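Long-range contacts in synaptic vesicle glycoprotein 2C (Homo sapiens, PDB 4JRA), which is a synaptic vesicle membrane glycoprotein whose luminal domain serves as a receptor for botulinum neurotoxin A: residues Arg63-Lys68 / Thr83-Thr88; Ser71-Asp76 / Tyr93-Thr98; Ser77-Cys82 / Cys97-Thr102. All coordinates share one frame; numbering follows the deposited sequence.

Contact 1 (Arg63-Lys68 / Thr83-Thr88)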
loop_
_atom_site.group_PDB
_atom_site.type_symbol
_atom_site.label_atom_id
_atom_site.label_comp_id
_atom_site.label_asym_id
_atom_site.label_seq_id
_atom_site.Cartn_x
_atom_site.Cartn_y
_atom_site.Cartn_z
ATOM N N ARG D 63 1.555 17.625 -23.459
ATOM C CA ARG D 63 0.658 18.360 -22.583
ATOM C C ARG D 63 -0.507 18.919 -23.387
ATOM O O ARG D 63 -0.294 19.541 -24.416
ATOM C CB ARG D 63 1.420 19.527 -21.940
ATOM C CG ARG D 63 1.849 19.326 -20.485
ATOM C CD ARG D 63 3.188 18.618 -20.330
ATOM N NE ARG D 63 3.023 17.165 -20.232
ATOM C CZ ARG D 63 3.794 16.348 -19.507
ATOM N NH1 ARG D 63 4.806 16.822 -18.789
ATOM N NH2 ARG D 63 3.546 15.040 -19.496
ATOM N N PHE D 64 -1.733 18.701 -22.923
ATOM C CA PHE D 64 -2.894 19.432 -23.436
ATOM C C PHE D 64 -3.487 20.284 -22.307
ATOM O O PHE D 64 -4.235 19.785 -21.471
ATOM C CB PHE D 64 -3.946 18.466 -23.977
ATOM C CG PHE D 64 -3.433 17.564 -25.072
ATOM C CD1 PHE D 64 -2.754 16.394 -24.766
ATOM C CD2 PHE D 64 -3.632 17.876 -26.406
ATOM C CE1 PHE D 64 -2.279 15.557 -25.768
ATOM C CE2 PHE D 64 -3.155 17.037 -27.407
ATOM C CZ PHE D 64 -2.477 15.878 -27.084
ATOM N N ILE D 65 -3.163 21.573 -22.296
ATOM C CA ILE D 65 -3.459 22.429 -21.155
ATOM C C ILE D 65 -4.241 23.689 -21.548
ATOM O O ILE D 65 -3.703 24.609 -22.168
ATOM C CB ILE D 65 -2.142 22.798 -20.438
ATOM C CG1 ILE D 65 -1.528 21.531 -19.820
ATOM C CG2 ILE D 65 -2.376 23.881 -19.389
ATOM C CD1 ILE D 65 -0.235 21.754 -19.040
ATOM N N GLY D 66 -5.517 23.727 -21.181
ATOM C CA GLY D 66 -6.356 24.871 -21.488
ATOM C C GLY D 66 -6.939 24.752 -22.878
ATOM O O GLY D 66 -7.496 25.710 -23.422
ATOM N N VAL D 67 -6.815 23.553 -23.438
ATOM C CA VAL D 67 -7.128 23.298 -24.837
ATOM C C VAL D 67 -8.623 23.184 -25.035
ATOM O O VAL D 67 -9.331 22.702 -24.162
ATOM C CB VAL D 67 -6.461 21.981 -25.315
ATOM C CG1 VAL D 67 -6.990 21.554 -26.686
ATOM C CG2 VAL D 67 -4.954 22.128 -25.347
ATOM N N LYS D 68 -9.098 23.639 -26.188
ATOM C CA LYS D 68 -10.449 23.340 -26.622
ATOM C C LYS D 68 -10.358 22.439 -27.842
ATOM O O LYS D 68 -9.642 22.748 -28.788
ATOM C CB LYS D 68 -11.220 24.614 -26.949
ATOM C CG LYS D 68 -11.649 25.403 -25.728
ATOM C CD LYS D 68 -12.804 26.333 -26.053
ATOM C CE LYS D 68 -14.167 25.673 -25.811
ATOM N NZ LYS D 68 -14.479 24.534 -26.727
ATOM N N THR D 83 -0.617 14.687 -20.324
ATOM C CA THR D 83 -1.446 15.360 -19.329
ATOM C C THR D 83 -2.562 16.145 -20.010
ATOM O O THR D 83 -2.305 16.918 -20.922
ATOM C CB THR D 83 -0.595 16.304 -18.466
ATOM O OG1 THR D 83 0.780 15.922 -18.575
ATOM C CG2 THR D 83 -1.009 16.233 -17.009
ATOM N N PHE D 84 -3.803 15.906 -19.580
ATOM C CA PHE D 84 -4.962 16.701 -20.006
ATOM C C PHE D 84 -5.411 17.586 -18.847
ATOM O O PHE D 84 -5.722 17.090 -17.766
ATOM C CB PHE D 84 -6.118 15.795 -20.440
ATOM C CG PHE D 84 -5.928 15.168 -21.794
ATOM C CD1 PHE D 84 -5.069 14.099 -21.963
ATOM C CD2 PHE D 84 -6.624 15.629 -22.892
ATOM C CE1 PHE D 84 -4.900 13.524 -23.203
ATOM C CE2 PHE D 84 -6.453 15.049 -24.131
ATOM C CZ PHE D 84 -5.597 14.002 -24.287
ATOM N N GLU D 85 -5.435 18.898 -19.067
ATOM C CA GLU D 85 -5.689 19.845 -17.975
ATOM C C GLU D 85 -6.551 21.037 -18.394
ATOM O O GLU D 85 -6.200 21.765 -19.324
ATOM C CB GLU D 85 -4.356 20.330 -17.415
ATOM C CG GLU D 85 -4.452 21.272 -16.240
ATOM C CD GLU D 85 -3.087 21.587 -15.663
ATOM O OE1 GLU D 85 -2.835 22.769 -15.380
ATOM O OE2 GLU D 85 -2.265 20.653 -15.505
ATOM N N ASP D 86 -7.672 21.225 -17.698
ATOM C CA ASP D 86 -8.612 22.311 -17.993
ATOM C C ASP D 86 -9.061 22.295 -19.453
ATOM O O ASP D 86 -8.926 23.301 -20.152
ATOM C CB ASP D 86 -7.976 23.667 -17.682
ATOM C CG ASP D 86 -7.385 23.725 -16.290
ATOM O OD1 ASP D 86 -7.937 23.071 -15.382
ATOM O OD2 ASP D 86 -6.364 24.425 -16.106
ATOM N N VAL D 87 -9.592 21.162 -19.912
ATOM C CA VAL D 87 -9.908 20.997 -21.332
ATOM C C VAL D 87 -11.404 20.944 -21.607
ATOM O O VAL D 87 -12.221 20.673 -20.722
ATOM C CB VAL D 87 -9.230 19.737 -21.962
ATOM C CG1 VAL D 87 -7.711 19.776 -21.748
ATOM C CG2 VAL D 87 -9.836 18.466 -21.414
ATOM N N THR D 88 -11.730 21.212 -22.865
ATOM C CA THR D 88 -13.096 21.250 -23.346
ATOM C C THR D 88 -13.136 20.461 -24.649
ATOM O O THR D 88 -12.184 20.494 -25.431
ATOM C CB THR D 88 -13.523 22.686 -23.610
ATOM O OG1 THR D 88 -13.048 23.513 -22.543
ATOM C CG2 THR D 88 -15.035 22.793 -23.724
#
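Two rungs of one wall of a parallel beta-helix meet where R63-K68 lies beside T83-T88, one coil further along. Strands 63-65 and 83-85 run parallel, 2° apart, and like positions pair in steps of twenty residues. F64 sits between two backbone bonds. Its N donates to T83 O (2.7 Å) and its O accepts from E85 N. G66 N then bonds to E85 O. Past the turn, T88 N reaches V67 O (3.1 Å), so the ladder resumes on the next side of the coil. G66 and D86 make this turn with positive phi, 85° at G66. F64 and F84 point inward side by side, each with its CG anti to the carbonyl carbon. Their rings form an offset stack with centroids 4.7 Å apart. F64 CD1 lies over one face of the F84 ring, near the rim, with F84 CZ at 3.7 Å. The edge of the F64 ring meets T83 O. The F84 ring also meets that of F104. V67 and V87 are also buried, and V87 CG1 packs on F64 O (3.5 Å). The other face of the strands carries R63, I65, T83 and E85. R63 bends at chi2 and chi3, which brings its guanidinium over T83 OG1. That hydroxyl lies 3.0 Å from R63 NH2, at too poor an angle for a hydrogen bond; NH2 makes a weak one to N61 OD1. I65 CG1 rests alongside E85 CB. K68 bends at its tip and lays NZ against T88 CG2. Inward phenylalanines stacked in register between parallel coils are characteristic of the pentapeptide-repeat beta-helix.

Contact 2 (Ser71-Asp76 / Tyr93-Thr98)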
loop_
_atom_site.group_PDB
_atom_site.type_symbol
_atom_site.label_atom_id
_atom_site.label_comp_id
_atom_site.label_asym_id
_atom_site.label_seq_id
_atom_site.Cartn_x
_atom_site.Cartn_y
_atom_site.Cartn_z
ATOM N N SER D 71 -14.578 18.907 -32.742
ATOM C CA SER D 71 -14.690 17.953 -33.837
ATOM C C SER D 71 -13.319 17.403 -34.230
ATOM O O SER D 71 -13.005 17.266 -35.410
ATOM C CB SER D 71 -15.393 18.599 -35.038
ATOM O OG SER D 71 -16.754 18.873 -34.746
ATOM N N VAL D 72 -12.508 17.097 -33.221
ATOM C CA VAL D 72 -11.198 16.472 -33.415
ATOM C C VAL D 72 -11.341 14.982 -33.144
ATOM O O VAL D 72 -12.103 14.593 -32.284
ATOM C CB VAL D 72 -10.155 17.068 -32.450
ATOM C CG1 VAL D 72 -8.895 16.203 -32.392
ATOM C CG2 VAL D 72 -9.824 18.481 -32.872
ATOM N N THR D 73 -10.612 14.147 -33.870
ATOM C CA THR D 73 -10.706 12.708 -33.661
ATOM C C THR D 73 -9.328 12.072 -33.638
ATOM O O THR D 73 -8.552 12.230 -34.563
ATOM C CB THR D 73 -11.573 12.043 -34.745
ATOM O OG1 THR D 73 -12.942 12.414 -34.542
ATOM C CG2 THR D 73 -11.464 10.531 -34.679
ATOM N N PHE D 74 -9.021 11.381 -32.549
ATOM C CA PHE D 74 -7.833 10.548 -32.484
ATOM C C PHE D 74 -8.314 9.119 -32.663
ATOM O O PHE D 74 -9.184 8.682 -31.917
ATOM C CB PHE D 74 -7.120 10.678 -31.134
ATOM C CG PHE D 74 -6.547 12.051 -30.856
ATOM C CD1 PHE D 74 -7.344 13.049 -30.329
ATOM C CD2 PHE D 74 -5.208 12.327 -31.082
ATOM C CE1 PHE D 74 -6.826 14.296 -30.052
ATOM C CE2 PHE D 74 -4.690 13.570 -30.805
ATOM C CZ PHE D 74 -5.496 14.553 -30.290
ATOM N N LYS D 75 -7.779 8.402 -33.653
ATOM C CA LYS D 75 -8.064 6.974 -33.802
ATOM C C LYS D 75 -6.784 6.143 -33.709
ATOM O O LYS D 75 -5.713 6.638 -34.018
ATOM C CB LYS D 75 -8.791 6.682 -35.116
ATOM C CG LYS D 75 -9.239 5.227 -35.191
ATOM C CD LYS D 75 -9.982 4.884 -36.448
ATOM C CE LYS D 75 -11.473 4.911 -36.235
ATOM N NZ LYS D 75 -12.216 4.709 -37.518
ATOM N N ASP D 76 -6.898 4.898 -33.256
ATOM C CA ASP D 76 -5.788 3.935 -33.311
ATOM C C ASP D 76 -4.440 4.517 -32.883
ATOM O O ASP D 76 -3.449 4.395 -33.612
ATOM C CB ASP D 76 -5.651 3.381 -34.730
ATOM C CG ASP D 76 -6.863 2.596 -35.171
ATOM O OD1 ASP D 76 -7.304 1.715 -34.405
ATOM O OD2 ASP D 76 -7.378 2.864 -36.285
ATOM N N TYR D 93 -13.560 12.612 -30.075
ATOM C CA TYR D 93 -13.631 11.205 -29.784
ATOM C C TYR D 93 -12.240 10.643 -29.813
ATOM O O TYR D 93 -11.386 11.120 -30.537
ATOM C CB TYR D 93 -14.496 10.502 -30.827
ATOM C CG TYR D 93 -15.945 10.932 -30.775
ATOM C CD1 TYR D 93 -16.749 10.587 -29.699
ATOM C CD2 TYR D 93 -16.512 11.682 -31.797
ATOM C CE1 TYR D 93 -18.076 10.983 -29.637
ATOM C CE2 TYR D 93 -17.837 12.080 -31.742
ATOM C CZ TYR D 93 -18.613 11.731 -30.656
ATOM O OH TYR D 93 -19.935 12.130 -30.590
ATOM N N PHE D 94 -12.017 9.641 -28.977
ATOM C CA PHE D 94 -10.788 8.878 -28.963
ATOM C C PHE D 94 -11.151 7.423 -29.248
ATOM O O PHE D 94 -11.631 6.730 -28.364
ATOM C CB PHE D 94 -10.146 8.995 -27.590
ATOM C CG PHE D 94 -9.676 10.380 -27.259
ATOM C CD1 PHE D 94 -10.520 11.290 -26.641
ATOM C CD2 PHE D 94 -8.378 10.770 -27.547
ATOM C CE1 PHE D 94 -10.075 12.563 -26.326
ATOM C CE2 PHE D 94 -7.933 12.034 -27.235
ATOM C CZ PHE D 94 -8.775 12.934 -26.629
ATOM N N LYS D 95 -10.943 6.974 -30.483
ATOM C CA LYS D 95 -11.343 5.624 -30.887
ATOM C C LYS D 95 -10.157 4.672 -30.952
ATOM O O LYS D 95 -9.160 4.951 -31.606
ATOM C CB LYS D 95 -12.055 5.666 -32.235
ATOM C CG LYS D 95 -13.214 6.661 -32.287
ATOM C CD LYS D 95 -13.699 6.830 -33.722
ATOM C CE LYS D 95 -14.856 7.809 -33.850
ATOM N NZ LYS D 95 -15.570 7.658 -35.156
ATOM N N ASN D 96 -10.272 3.544 -30.267
ATOM C CA ASN D 96 -9.241 2.521 -30.309
ATOM C C ASN D 96 -7.901 3.094 -29.850
ATOM O O ASN D 96 -6.875 2.861 -30.495
ATOM C CB ASN D 96 -9.112 1.956 -31.734
ATOM C CG ASN D 96 -10.444 1.922 -32.482
ATOM O OD1 ASN D 96 -10.848 2.911 -33.086
ATOM N ND2 ASN D 96 -11.118 0.789 -32.459
ATOM N N CYS D 97 -7.925 3.861 -28.752
ATOM C CA CYS D 97 -6.725 4.550 -28.231
ATOM C C CYS D 97 -6.301 3.914 -26.908
ATOM O O CYS D 97 -7.139 3.573 -26.089
ATOM C CB CYS D 97 -6.966 6.047 -28.006
ATOM S SG CYS D 97 -7.186 7.031 -29.475
ATOM N N THR D 98 -5.001 3.739 -26.709
ATOM C CA THR D 98 -4.508 3.294 -25.427
ATOM C C THR D 98 -3.917 4.520 -24.749
ATOM O O THR D 98 -3.152 5.257 -25.349
ATOM C CB THR D 98 -3.449 2.160 -25.541
ATOM O OG1 THR D 98 -2.287 2.644 -26.193
ATOM C CG2 THR D 98 -3.980 0.997 -26.332
#
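F74 and F94 meet inside the coil with their side chains side by side. Both have CG anti to the carbonyl carbon, beside the backbone N (chi1 about -65°), which sends the rings the same way; their planes lie 5° apart. The rings are slid past each other and barely overlap, with centroids 5.1 Å apart. The close approach is F74 CD1 to F94 CE2, 3.3 Å. Neighbouring inward rings meet them edge-to-face, F79 at F74 and F99 at F94. C97 SG lies 3.6 Å from F74 O and also touches F74 CB. On the outer face the lysines behave differently. K95 is extended beyond CG. K75 starts with CG anti to the backbone N and bends at chi3 (-98°), which carries its CE to within 3.9 Å of K95 CD. The ammonium groups stay apart, K75 NZ to K95 NZ 5.1 Å, consistent with mutual repulsion of like charges. At the corner D76 and N96 lie alongside each other, with D76 OD1 3.2 Å from N96 CB. Strands 73-75 and 93-95 are parallel. F74 N bonds to Y93 O, K95 N to F74 O (2.8 Å), and D76 N to K95 O, while Y93 N to V72 O is weak (3.3 Å). The S77 hydroxyl bonds K75 O beside the corner. Phenylalanine at the central inward position, a small or aliphatic residue two positions earlier such as V72, and polar residues outside are the pattern of pentapeptide-repeat coils.

Contact 3 (Ser77-Cys82 / Cys97-Thr102)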
loop_
_atom_site.group_PDB
_atom_site.type_symbol
_atom_site.label_atom_id
_atom_site.label_comp_id
_atom_site.label_asym_id
_atom_site.label_seq_id
_atom_site.Cartn_x
_atom_site.Cartn_y
_atom_site.Cartn_z
ATOM N N SER D 77 -4.401 5.153 -31.717
ATOM C CA SER D 77 -3.219 5.899 -31.304
ATOM C C SER D 77 -2.826 5.498 -29.901
ATOM O O SER D 77 -3.540 4.781 -29.257
ATOM C CB SER D 77 -3.495 7.405 -31.361
ATOM O OG SER D 77 -3.360 7.914 -32.673
ATOM N N VAL D 78 -1.685 5.982 -29.430
ATOM C CA VAL D 78 -1.200 5.662 -28.093
ATOM C C VAL D 78 -0.764 6.954 -27.403
ATOM O O VAL D 78 -0.070 7.763 -28.004
ATOM C CB VAL D 78 -0.023 4.694 -28.184
ATOM C CG1 VAL D 78 0.508 4.360 -26.792
ATOM C CG2 VAL D 78 -0.458 3.439 -28.918
ATOM N N PHE D 79 -1.200 7.153 -26.161
ATOM C CA PHE D 79 -0.841 8.338 -25.379
ATOM C C PHE D 79 -0.031 7.936 -24.148
ATOM O O PHE D 79 -0.553 7.264 -23.288
ATOM C CB PHE D 79 -2.104 9.060 -24.926
ATOM C CG PHE D 79 -2.924 9.629 -26.061
ATOM C CD1 PHE D 79 -3.711 8.810 -26.846
ATOM C CD2 PHE D 79 -2.923 10.982 -26.325
ATOM C CE1 PHE D 79 -4.455 9.324 -27.874
ATOM C CE2 PHE D 79 -3.671 11.498 -27.353
ATOM C CZ PHE D 79 -4.435 10.664 -28.131
ATOM N N LYS D 80 1.224 8.365 -24.047
ATOM C CA LYS D 80 2.099 7.947 -22.946
ATOM C C LYS D 80 2.648 9.088 -22.074
ATOM O O LYS D 80 3.404 9.927 -22.559
ATOM C CB LYS D 80 3.290 7.189 -23.519
ATOM C CG LYS D 80 2.920 5.950 -24.281
ATOM C CD LYS D 80 4.156 5.118 -24.543
ATOM C CE LYS D 80 3.892 3.986 -25.515
ATOM N NZ LYS D 80 5.017 3.017 -25.528
ATOM N N SER D 81 2.307 9.083 -20.787
ATOM C CA SER D 81 2.840 10.054 -19.829
ATOM C C SER D 81 2.475 11.481 -20.212
ATOM O O SER D 81 3.223 12.439 -19.982
ATOM C CB SER D 81 4.350 9.893 -19.683
ATOM O OG SER D 81 4.650 8.797 -18.835
ATOM N N CYS D 82 1.290 11.605 -20.779
ATOM C CA CYS D 82 0.758 12.875 -21.210
ATOM C C CYS D 82 -0.108 13.479 -20.103
ATOM O O CYS D 82 -0.298 12.869 -19.060
ATOM C CB CYS D 82 -0.045 12.655 -22.488
ATOM S SG CYS D 82 0.976 12.225 -23.900
ATOM N N CYS D 97 -7.925 3.861 -28.752
ATOM C CA CYS D 97 -6.725 4.550 -28.231
ATOM C C CYS D 97 -6.301 3.914 -26.908
ATOM O O CYS D 97 -7.139 3.573 -26.089
ATOM C CB CYS D 97 -6.966 6.047 -28.006
ATOM S SG CYS D 97 -7.186 7.031 -29.475
ATOM N N THR D 98 -5.001 3.739 -26.709
ATOM C CA THR D 98 -4.508 3.294 -25.427
ATOM C C THR D 98 -3.917 4.520 -24.749
ATOM O O THR D 98 -3.152 5.257 -25.349
ATOM C CB THR D 98 -3.449 2.160 -25.541
ATOM O OG1 THR D 98 -2.287 2.644 -26.193
ATOM C CG2 THR D 98 -3.980 0.997 -26.332
ATOM N N PHE D 99 -4.306 4.759 -23.506
ATOM C CA PHE D 99 -3.724 5.833 -22.733
ATOM C C PHE D 99 -2.864 5.196 -21.658
ATOM O O PHE D 99 -3.321 4.308 -20.963
ATOM C CB PHE D 99 -4.823 6.688 -22.119
ATOM C CG PHE D 99 -5.594 7.503 -23.124
ATOM C CD1 PHE D 99 -6.722 6.995 -23.723
ATOM C CD2 PHE D 99 -5.203 8.786 -23.447
ATOM C CE1 PHE D 99 -7.441 7.747 -24.647
ATOM C CE2 PHE D 99 -5.917 9.534 -24.364
ATOM C CZ PHE D 99 -7.035 9.012 -24.970
ATOM N N ILE D 100 -1.616 5.632 -21.529
ATOM C CA ILE D 100 -0.723 5.075 -20.521
ATOM C C ILE D 100 -0.119 6.158 -19.643
ATOM O O ILE D 100 0.471 7.113 -20.137
ATOM C CB ILE D 100 0.420 4.287 -21.167
ATOM C CG1 ILE D 100 -0.146 3.190 -22.074
ATOM C CG2 ILE D 100 1.335 3.700 -20.088
ATOM C CD1 ILE D 100 0.919 2.357 -22.755
ATOM N N ASP D 101 -0.271 5.996 -18.338
ATOM C CA ASP D 101 0.370 6.868 -17.371
ATOM C C ASP D 101 -0.065 8.334 -17.530
ATOM O O ASP D 101 0.666 9.257 -17.106
ATOM C CB ASP D 101 1.899 6.727 -17.478
ATOM C CG ASP D 101 2.405 5.339 -17.061
ATOM O OD1 ASP D 101 1.620 4.552 -16.496
ATOM O OD2 ASP D 101 3.600 5.031 -17.285
ATOM N N THR D 102 -1.247 8.554 -18.121
ATOM C CA THR D 102 -1.743 9.925 -18.351
ATOM C C THR D 102 -2.786 10.393 -17.322
ATOM O O THR D 102 -3.512 9.615 -16.735
ATOM C CB THR D 102 -2.281 10.149 -19.801
ATOM O OG1 THR D 102 -3.664 9.805 -19.884
ATOM C CG2 THR D 102 -1.514 9.335 -20.803
HETATM O O HOH W 1 1.382 12.017 -16.747
#
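Strands 78-80 and 98-100 run parallel at 7°, their axes 4.7 Å apart, and V78 pairs with T98, F79 with F99 and K80 with I100. Four backbone bonds join them: T98 N to S77 O, F79 N to T98 O, I100 N to F79 O (2.6 Å) and S81 N to I100 O. F79 and F99 fill the interior side by side. They form an offset stack with centroids 4.5 Å apart and planes at 19°. F99 CE2 stands over one face of the F79 ring, toward its rim, 3.4 Å from F79 CD1. The edge of the F79 ring is met by T98 O and by C97 SG, which lies 3.9 Å from F79 CE1 in a Cys sulfur-aromatic contact. F79 also meets the ring of Y59, in the preceding coil. T102 directs CG2 inward, 3.4 Å from F79 O and close to C82 CB. Outside, T98 OG1 sits between the backbone N and the carbonyl carbon (chi1 65°). There it touches both methyls of V78, with CG1 at 3.3 Å. S81 and D101 turn the corner with positive phi, and S81 OG rests against D101 CB. A water donates to C82 O and to D101 O (2.9 Å), bridging the two coils at the corner. A basic side chain of the other protein chain packs on S81, and one also on D101, so this corner is part of an intermolecular contact. Stacked corners with positive phi between short parallel strands are typical of the quadrilateral pentapeptide-repeat beta-helix.

Overall arrangement
From the N terminus the chain runs through R63-K68, S71-D76 and S77-C82, completing most of a coil before it returns beside its own start at T83-T88. There contact 1 closes the first loop. Contact 2 closes the next at Y93-T98, and contact 3 follows at C97-T102. Each loop opens before the previous one closes. Contact 1 crosses both others; contacts 2 and 3 start one after the other and end on the shared C97 and T98. The contacts occupy three sides of the same beta-helix. Their phenylalanines converge inside: F94 of contact 2 packs on F84 of contact 1 and on F79 and F99 of contact 3.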